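Local coordinates for De novo designed switch protein caging a hemagglutinin binder (sCageHA267_1S) (Synthetic construct, PDB 7CBC) that serves as a designed biosensor switch, a six-helix bundle cage that holds a small hemagglutinin-binding domain, probably until an opening signal frees it, at residues 157-160 with 161-164; 30-33 with 34-37. One frame throughout, in Å; residues are numbered along the deposited sequence.

Interaction 1: residues 157-160 with 161-164; sequences KRRS and KEII
Arg159 and Ile163, one helical turn apart, form the close part of this contact: CG1 of Ile163 sits over the centre of the arginine guanidinium, 3.6 Å above its plane, with the two side chains crossing at about a right angle. Bends at chi2 (-57°) and chi3 swing the guanidinium forward along the helix, toward its C-terminal end, and lay it against the isoleucine. Glu162 approaches the same guanidinium at its edge, but loosely. Its OE1 lies 4.0 Å from NH1 of Arg159, a long salt bridge, and the carboxylate plane is turned 64° from that of the guanidinium. With an alanine at this position in place of Arg159, CG1 of Ile163 would probably lose its flat cover and Glu162 its distant positive mate. All of this lies on helix 146-190 of the six-helix bundle, where i to i+4 backbone bonds carry the turn; the one from Ile163 N to Arg159 O measures 2.8 Å. On the inner side Ser160 and Ile163 pack against helix 99-142, while Ile164 meets Ala226 and Gln229 of helix 195-239. The buried OG of Ser160 is satisfied by Ala156 O and Gln229 NE2. The solvent side is slacker. Arg158 and Glu162 run side by side, yet the carboxylate touches the aliphatic part of the arginine, OE2 lying 3.1 Å from CG, whereas NE of Arg158 stays 4.7 Å from that oxygen. Lys161 sends NZ onward to a salt bridge with Asp165.

Interaction 2: residues 30-33 with 34-37; sequences MARL and QELN
A salt bridge between Arg32 and Glu35, three residues apart on helix 3-46, lies on the outer side of a largely buried helical turn. The guanidinium takes the glutamate side-on, and both of its donors go to a single atom: NH2 of Arg32 lies 2.9 Å from OE1 of Glu35, and NE of Arg32 lies 3.2 Å from the same oxygen. The NH2 bond is the straighter, at 154° against 142° at NE. OE1 stands at the edge of the guanidinium, close to its plane, while the carboxylate itself is turned almost perpendicular to it, at 84°. Arg32 reaches this position by bending at chi2 and chi3, and Glu35 comes alongside with an extended chain. NH1 of Arg32 turns to a second carboxylate, that of Glu28, so the group is shared between acids before and after it. Beneath this polar surface runs a regular alpha-helix of the six-helix bundle, its turn closed by i to i+4 bonds such as Leu36 N to Arg32 O, at 3.0 Å. Leu33 and Leu36 pack on Ile67 of helix 50-93, where Arg32 also rests. Another side of the turn faces helix 195-239: selenomethionine Met30 meets Ala224 and Leu228, and Gln34 packs on Leu228. The buried amide of Gln34 is held by polar partners, its NE2 bonding to Ser259 OG and Asn232 OD1. Asn37, also buried, lies against the side chain of Asn232.

Interactions 1 and 2 are separate turns of two different helices, 146-190 and 3-46, with centres 18 Å apart and nearest atoms about 9 Å apart, so they do not touch. Helix 195-239 links them: Ala226, Gln229 and Leu233 meet residues 157-164, while Ala224, Leu228 and Asn232 meet residues 30-37. Both turns pair an arginine with the glutamate three residues on, loosely at 157-164 and closely at 30-37. Each also places a buried polar side chain, Ser160 or Gln34, in hydrogen bonds between helices, consistent with buried networks designed to specify how helices pair in the cage.

Interaction 1: residues 157-160 with 161-164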
ATOM      1  N   LYS A 157       1.138  14.923  18.810  1.00 36.65           N
ATOM      2  CA  LYS A 157       1.718  13.615  19.075  1.00 36.47           C
ATOM      3  C   LYS A 157       0.634  12.592  19.405  1.00 38.59           C
ATOM      4  O   LYS A 157       0.598  11.501  18.825  1.00 31.90           O
ATOM      5  CB  LYS A 157       2.736  13.733  20.208  1.00 38.48           C
ATOM      6  CG  LYS A 157       3.219  12.408  20.780  1.00 41.45           C
ATOM      7  CD  LYS A 157       4.275  12.665  21.849  1.00 46.10           C
ATOM      8  CE  LYS A 157       4.893  11.374  22.354  1.00 48.05           C
ATOM      9  NZ  LYS A 157       6.030  11.650  23.280  1.00 42.69           N
ATOM     10  N   ARG A 158      -0.280  12.944  20.316  1.00 34.02           N
ATOM     11  CA  ARG A 158      -1.308  11.996  20.734  1.00 37.03           C
ATOM     12  C   ARG A 158      -2.206  11.609  19.566  1.00 38.09           C
ATOM     13  O   ARG A 158      -2.439  10.418  19.320  1.00 38.06           O
ATOM     14  CB  ARG A 158      -2.139  12.571  21.886  1.00 39.10           C
ATOM     15  CG  ARG A 158      -3.558  11.992  22.000  1.00 43.26           C
ATOM     16  CD  ARG A 158      -4.373  12.619  23.146  1.00 50.25           C
ATOM     17  NE  ARG A 158      -4.183  14.073  23.237  1.00 53.11           N
ATOM     18  CZ  ARG A 158      -3.749  14.709  24.323  1.00 52.82           C
ATOM     19  NH1 ARG A 158      -3.477  14.024  25.428  1.00 59.19           N
ATOM     20  NH2 ARG A 158      -3.587  16.026  24.305  1.00 48.07           N
ATOM     21  N   ARG A 159      -2.716  12.603  18.828  1.00 32.59           N
ATOM     22  CA  ARG A 159      -3.632  12.325  17.724  1.00 36.77           C
ATOM     23  C   ARG A 159      -2.948  11.545  16.612  1.00 37.42           C
ATOM     24  O   ARG A 159      -3.554  10.644  16.029  1.00 35.32           O
ATOM     25  CB  ARG A 159      -4.216  13.621  17.171  1.00 31.95           C
ATOM     26  CG  ARG A 159      -5.644  13.882  17.614  1.00 41.69           C
ATOM     27  CD  ARG A 159      -6.562  12.712  17.222  1.00 44.08           C
ATOM     28  NE  ARG A 159      -7.214  12.895  15.923  1.00 44.25           N
ATOM     29  CZ  ARG A 159      -7.899  11.944  15.287  1.00 43.30           C
ATOM     30  NH1 ARG A 159      -8.027  10.734  15.822  1.00 42.07           N
ATOM     31  NH2 ARG A 159      -8.457  12.198  14.109  1.00 38.96           N
ATOM     32  N   SER A 160      -1.696  11.891  16.296  1.00 33.96           N
ATOM     33  CA  SER A 160      -0.911  11.130  15.333  1.00 32.26           C
ATOM     34  C   SER A 160      -0.921   9.640  15.652  1.00 38.98           C
ATOM     35  O   SER A 160      -1.205   8.803  14.780  1.00 26.60           O
ATOM     36  CB  SER A 160       0.526  11.641  15.306  1.00 32.03           C
ATOM     37  OG  SER A 160       0.602  12.912  14.696  1.00 32.65           O
ATOM     38  N   LYS A 161      -0.600   9.289  16.902  1.00 35.16           N
ATOM     39  CA  LYS A 161      -0.495   7.878  17.251  1.00 36.31           C
ATOM     40  C   LYS A 161      -1.858   7.203  17.313  1.00 38.98           C
ATOM     41  O   LYS A 161      -1.970   6.026  16.962  1.00 38.48           O
ATOM     42  CB  LYS A 161       0.249   7.697  18.576  1.00 38.84           C
ATOM     43  CG  LYS A 161       0.761   6.267  18.728  1.00 44.73           C
ATOM     44  CD  LYS A 161       1.700   6.096  19.901  1.00 43.57           C
ATOM     45  CE  LYS A 161       2.178   4.658  19.983  1.00 45.48           C
ATOM     46  NZ  LYS A 161       1.051   3.670  19.856  1.00 43.50           N
ATOM     47  N   GLU A 162      -2.899   7.916  17.752  1.00 36.85           N
ATOM     48  CA  GLU A 162      -4.254   7.384  17.622  1.00 37.76           C
ATOM     49  C   GLU A 162      -4.597   7.117  16.160  1.00 37.85           C
ATOM     50  O   GLU A 162      -5.162   6.070  15.834  1.00 34.61           O
ATOM     51  CB  GLU A 162      -5.277   8.343  18.240  1.00 41.60           C
ATOM     52  CG  GLU A 162      -5.113   8.581  19.752  1.00 46.63           C
ATOM     53  CD  GLU A 162      -6.075   9.642  20.314  1.00 50.92           C
ATOM     54  OE1 GLU A 162      -6.986  10.097  19.579  1.00 49.45           O
ATOM     55  OE2 GLU A 162      -5.924  10.010  21.504  1.00 51.84           O
ATOM     56  N   ILE A 163      -4.256   8.047  15.262  1.00 35.63           N
ATOM     57  CA  ILE A 163      -4.556   7.855  13.840  1.00 37.16           C
ATOM     58  C   ILE A 163      -3.781   6.661  13.281  1.00 34.96           C
ATOM     59  O   ILE A 163      -4.336   5.808  12.578  1.00 35.22           O
ATOM     60  CB  ILE A 163      -4.249   9.140  13.049  1.00 34.66           C
ATOM     61  CG1 ILE A 163      -5.248  10.248  13.386  1.00 33.91           C
ATOM     62  CG2 ILE A 163      -4.238   8.855  11.546  1.00 30.13           C
ATOM     63  CD1 ILE A 163      -4.766  11.654  12.979  1.00 33.16           C
ATOM     64  N   ILE A 164      -2.481   6.592  13.571  1.00 29.60           N
ATOM     65  CA  ILE A 164      -1.671   5.496  13.056  1.00 32.76           C
ATOM     66  C   ILE A 164      -2.083   4.173  13.690  1.00 37.82           C
ATOM     67  O   ILE A 164      -2.074   3.123  13.025  1.00 36.92           O
ATOM     68  CB  ILE A 164      -0.180   5.795  13.267  1.00 33.66           C
ATOM     69  CG1 ILE A 164       0.284   6.837  12.250  1.00 29.62           C
ATOM     70  CG2 ILE A 164       0.657   4.524  13.109  1.00 33.67           C
ATOM     71  CD1 ILE A 164       1.675   7.281  12.489  1.00 35.79           C
TER

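Interaction 2: residues 30-33 with 34-37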
HETATM    1  N   MSE A  30       2.010   9.926  -0.904  1.00 28.50           N
HETATM    2  CA  MSE A  30       2.515  10.154   0.440  1.00 34.41           C
HETATM    3  C   MSE A  30       3.840  10.908   0.365  1.00 30.91           C
HETATM    4  O   MSE A  30       4.135  11.752   1.213  1.00 32.89           O
HETATM    5  CB  MSE A  30       2.677   8.818   1.195  1.00 30.37           C
HETATM    6  CG  MSE A  30       3.189   8.975   2.633  1.00 37.26           C
HETATM    7 SE   MSE A  30       3.864   7.291   3.378  1.00 52.55          SE
HETATM    8  CE  MSE A  30       5.611   7.258   2.507  1.00 39.02           C
ATOM      9  N   ALA A  31       4.631  10.620  -0.675  1.00 29.42           N
ATOM     10  CA  ALA A  31       5.843  11.403  -0.895  1.00 32.49           C
ATOM     11  C   ALA A  31       5.506  12.854  -1.214  1.00 35.04           C
ATOM     12  O   ALA A  31       6.149  13.776  -0.691  1.00 34.82           O
ATOM     13  CB  ALA A  31       6.681  10.790  -2.014  1.00 34.37           C
ATOM     14  N   ARG A  32       4.485  13.082  -2.045  1.00 31.69           N
ATOM     15  CA  ARG A  32       4.094  14.453  -2.360  1.00 32.61           C
ATOM     16  C   ARG A  32       3.586  15.177  -1.122  1.00 34.57           C
ATOM     17  O   ARG A  32       3.986  16.317  -0.864  1.00 29.67           O
ATOM     18  CB  ARG A  32       3.033  14.487  -3.457  1.00 31.60           C
ATOM     19  CG  ARG A  32       3.384  13.718  -4.724  1.00 34.08           C
ATOM     20  CD  ARG A  32       4.377  14.443  -5.611  1.00 38.37           C
ATOM     21  NE  ARG A  32       5.718  14.446  -5.043  1.00 35.40           N
ATOM     22  CZ  ARG A  32       6.588  13.448  -5.148  1.00 40.26           C
ATOM     23  NH1 ARG A  32       6.274  12.334  -5.816  1.00 40.71           N
ATOM     24  NH2 ARG A  32       7.780  13.564  -4.580  1.00 38.70           N
ATOM     25  N   LEU A  33       2.699  14.536  -0.347  1.00 31.01           N
ATOM     26  CA  LEU A  33       2.182  15.170   0.871  1.00 33.23           C
ATOM     27  C   LEU A  33       3.310  15.573   1.812  1.00 35.12           C
ATOM     28  O   LEU A  33       3.314  16.680   2.369  1.00 30.90           O
ATOM     29  CB  LEU A  33       1.222  14.230   1.595  1.00 28.58           C
ATOM     30  CG  LEU A  33      -0.157  13.975   1.000  1.00 31.97           C
ATOM     31  CD1 LEU A  33      -0.869  12.884   1.791  1.00 27.86           C
ATOM     32  CD2 LEU A  33      -0.984  15.251   0.970  1.00 31.51           C
ATOM     33  N   GLN A  34       4.260  14.660   2.030  1.00 34.41           N
ATOM     34  CA  GLN A  34       5.404  14.954   2.888  1.00 34.31           C
ATOM     35  C   GLN A  34       6.205  16.127   2.348  1.00 33.94           C
ATOM     36  O   GLN A  34       6.643  17.002   3.108  1.00 36.10           O
ATOM     37  CB  GLN A  34       6.300  13.720   3.000  1.00 35.02           C
ATOM     38  CG  GLN A  34       7.529  13.927   3.857  1.00 33.16           C
ATOM     39  CD  GLN A  34       7.188  14.052   5.323  1.00 35.03           C
ATOM     40  OE1 GLN A  34       6.014  14.108   5.703  1.00 38.55           O
ATOM     41  NE2 GLN A  34       8.211  14.071   6.163  1.00 34.76           N
ATOM     42  N   GLU A  35       6.418  16.145   1.034  1.00 33.51           N
ATOM     43  CA  GLU A  35       7.141  17.236   0.395  1.00 37.70           C
ATOM     44  C   GLU A  35       6.480  18.578   0.692  1.00 36.57           C
ATOM     45  O   GLU A  35       7.167  19.571   0.972  1.00 37.04           O
ATOM     46  CB  GLU A  35       7.215  16.967  -1.108  1.00 38.03           C
ATOM     47  CG  GLU A  35       8.195  17.835  -1.840  1.00 45.46           C
ATOM     48  CD  GLU A  35       8.391  17.420  -3.279  1.00 48.39           C
ATOM     49  OE1 GLU A  35       7.895  16.327  -3.686  1.00 43.04           O
ATOM     50  OE2 GLU A  35       9.057  18.200  -3.997  1.00 46.43           O
ATOM     51  N   LEU A  36       5.142  18.612   0.674  1.00 33.61           N
ATOM     52  CA  LEU A  36       4.407  19.821   1.042  1.00 36.86           C
ATOM     53  C   LEU A  36       4.571  20.153   2.517  1.00 39.39           C
ATOM     54  O   LEU A  36       4.756  21.321   2.882  1.00 32.06           O
ATOM     55  CB  LEU A  36       2.925  19.668   0.714  1.00 34.63           C
ATOM     56  CG  LEU A  36       2.533  19.500  -0.742  1.00 38.11           C
ATOM     57  CD1 LEU A  36       1.020  19.621  -0.850  1.00 35.70           C
ATOM     58  CD2 LEU A  36       3.236  20.558  -1.596  1.00 44.99           C
ATOM     59  N   ASN A  37       4.454  19.152   3.391  1.00 33.57           N
ATOM     60  CA  ASN A  37       4.567  19.442   4.815  1.00 33.72           C
ATOM     61  C   ASN A  37       5.929  20.040   5.152  1.00 39.17           C
ATOM     62  O   ASN A  37       6.017  21.015   5.912  1.00 35.87           O
ATOM     63  CB  ASN A  37       4.302  18.192   5.647  1.00 29.33           C
ATOM     64  CG  ASN A  37       4.172  18.501   7.125  1.00 48.09           C
ATOM     65  OD1 ASN A  37       3.113  18.927   7.597  1.00 48.87           O
ATOM     66  ND2 ASN A  37       5.255  18.304   7.869  1.00 49.70           N
TER